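PDB 1OSD: hypothetical protein MerP, which probably binds mercuric ions in the periplasm as part of bacterial mercury resistance, using a small heavy-metal-associated domain. Local coordinates for residues T2-L7 and V44-D49. Residues are numbered along the deposited sequence; the frame is centred on the assembly and turned at random.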
loop_
_atom_site.group_PDB
_atom_site.type_symbol
_atom_site.label_atom_id
_atom_site.label_comp_id
_atom_site.label_asym_id
_atom_site.label_seq_id
_atom_site.Cartn_x
_atom_site.Cartn_y
_atom_site.Cartn_z
ATOM N N THR A 2 9.901 5.580 11.800
ATOM C CA THR A 2 9.430 5.894 10.495
ATOM C C THR A 2 10.134 5.050 9.416
ATOM O O THR A 2 11.361 4.986 9.339
ATOM C CB THR A 2 9.577 7.381 10.205
ATOM O OG1 THR A 2 8.900 8.129 11.239
ATOM C CG2 THR A 2 8.828 7.765 8.932
ATOM N N GLN A 3 9.319 4.426 8.610
ATOM C CA GLN A 3 9.770 3.564 7.527
ATOM C C GLN A 3 9.082 3.925 6.246
ATOM O O GLN A 3 7.945 4.434 6.283
ATOM C CB GLN A 3 9.442 2.102 7.793
ATOM C CG GLN A 3 10.258 1.295 8.708
ATOM C CD GLN A 3 11.740 1.542 8.620
ATOM O OE1 GLN A 3 12.355 1.826 9.635
ATOM N NE2 GLN A 3 12.321 1.370 7.438
ATOM N N THR A 4 9.783 3.683 5.126
ATOM C CA THR A 4 9.252 3.841 3.810
ATOM C C THR A 4 9.430 2.546 3.014
ATOM O O THR A 4 10.512 2.029 2.841
ATOM C CB THR A 4 9.753 5.089 3.092
ATOM O OG1 THR A 4 9.061 6.259 3.603
ATOM C CG2 THR A 4 9.164 5.122 1.733
ATOM N N VAL A 5 8.319 2.030 2.521
ATOM C CA VAL A 5 8.294 0.805 1.740
ATOM C C VAL A 5 7.512 1.028 0.453
ATOM O O VAL A 5 6.510 1.738 0.425
ATOM C CB VAL A 5 7.702 -0.335 2.556
ATOM C CG1 VAL A 5 6.215 -0.125 2.845
ATOM C CG2 VAL A 5 7.976 -1.733 1.878
ATOM N N THR A 6 8.009 0.422 -0.627
ATOM C CA THR A 6 7.353 0.338 -1.886
ATOM C C THR A 6 6.745 -1.037 -2.134
ATOM O O THR A 6 7.415 -2.076 -2.115
ATOM C CB THR A 6 8.303 0.697 -3.076
ATOM O OG1 THR A 6 8.789 2.018 -2.919
ATOM C CG2 THR A 6 7.522 0.729 -4.375
ATOM N N LEU A 7 5.489 -0.990 -2.569
ATOM C CA LEU A 7 4.716 -2.200 -2.759
ATOM C C LEU A 7 4.361 -2.310 -4.184
ATOM O O LEU A 7 4.006 -1.338 -4.852
ATOM C CB LEU A 7 3.467 -2.225 -1.893
ATOM C CG LEU A 7 3.579 -2.096 -0.377
ATOM C CD1 LEU A 7 2.165 -2.160 0.325
ATOM C CD2 LEU A 7 4.598 -3.143 0.215
ATOM N N VAL A 44 3.817 3.572 -2.459
ATOM C CA VAL A 44 4.939 3.931 -1.599
ATOM C C VAL A 44 4.312 4.435 -0.274
ATOM O O VAL A 44 3.549 5.438 -0.263
ATOM C CB VAL A 44 5.882 5.149 -2.205
ATOM C CG1 VAL A 44 7.028 5.576 -1.197
ATOM C CG2 VAL A 44 6.340 4.961 -3.744
ATOM N N VAL A 45 4.593 3.708 0.818
ATOM C CA VAL A 45 3.910 3.893 2.100
ATOM C C VAL A 45 4.923 4.248 3.111
ATOM O O VAL A 45 5.921 3.551 3.280
ATOM C CB VAL A 45 3.242 2.596 2.573
ATOM C CG1 VAL A 45 2.427 2.834 3.862
ATOM C CG2 VAL A 45 2.450 1.943 1.480
ATOM N N THR A 46 4.686 5.383 3.759
ATOM C CA THR A 46 5.497 5.870 4.882
ATOM C C THR A 46 4.666 5.628 6.180
ATOM O O THR A 46 3.484 5.974 6.285
ATOM C CB THR A 46 5.776 7.340 4.763
ATOM O OG1 THR A 46 6.664 7.593 3.672
ATOM C CG2 THR A 46 6.511 7.850 6.025
ATOM N N PHE A 47 5.293 4.952 7.111
ATOM C CA PHE A 47 4.544 4.472 8.256
ATOM C C PHE A 47 5.449 4.306 9.482
ATOM O O PHE A 47 6.731 4.231 9.394
ATOM C CB PHE A 47 3.866 3.116 7.907
ATOM C CG PHE A 47 4.847 1.958 7.790
ATOM C CD1 PHE A 47 5.158 1.182 8.900
ATOM C CD2 PHE A 47 5.457 1.615 6.535
ATOM C CE1 PHE A 47 6.072 0.089 8.821
ATOM C CE2 PHE A 47 6.440 0.558 6.469
ATOM C CZ PHE A 47 6.718 -0.220 7.635
ATOM N N ASP A 48 4.765 4.167 10.634
ATOM C CA ASP A 48 5.478 3.919 11.868
ATOM C C ASP A 48 5.497 2.466 12.267
ATOM O O ASP A 48 4.441 1.917 12.530
ATOM C CB ASP A 48 4.868 4.830 12.897
ATOM C CG ASP A 48 5.600 4.804 14.203
ATOM O OD1 ASP A 48 5.192 5.614 15.123
ATOM O OD2 ASP A 48 6.467 3.966 14.507
ATOM N N ASP A 49 6.693 1.861 12.273
ATOM C CA ASP A 49 6.906 0.440 12.423
ATOM C C ASP A 49 6.711 -0.084 13.855
ATOM O O ASP A 49 6.657 -1.303 14.076
ATOM C CB ASP A 49 8.214 -0.003 11.888
ATOM C CG ASP A 49 9.403 0.397 12.768
ATOM O OD1 ASP A 49 10.496 0.162 12.274
ATOM O OD2 ASP A 49 9.379 0.942 13.909
#
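The pairing of Q3 and V5 with F47 and V45 joins the two central strands of the ferredoxin-like β-α-β-β-α-β sandwich of heavy-metal-associated domains, and it is a compact example of how an antiparallel sheet gives its two faces different character. The backbones bond at alternate residues. Q3 N gives its hydrogen to F47 O at 2.7 Å, and F47 N returns a bond to Q3 O; V5 and V45 repeat the exchange, with V45 N to V5 O the straightest at 173°. Between these pairs, the CA of T46 approaches Q3 O at 3.2 Å in a CA-H...O contact.

On one face V5, V45, F47 and the CB of Q3 form an apolar patch. Standing between the backbone N and the carbonyl carbon (chi1 71°), CG of F47 starts a ring that turns to its cross-strand neighbour: CB of Q3 sits over one face, 3.9 Å from the centroid and offset toward the rim, a CH-pi contact. CG1 of V5 reaches the ring edge near its plane, 3.7 Å from CE2. Helix 54-63 packs against the V5, V45 and F47 part of this face, L57 touching all three.

The other face is more polar. OG1 of T4 and OG1 of T46 share a hydrogen bond of 2.7 Å, each hydroxyl lying beside its own backbone N, while their methyls turn to different neighbours: CG2 of T4 to CG1 of V44, and CG2 of T46 to CG2 of T2 at 3.7 Å. Thus a side-chain hydrogen bond reinforces the backbone pairing on the more exposed side, whereas the side toward helix 54-63 relies on apolar contacts.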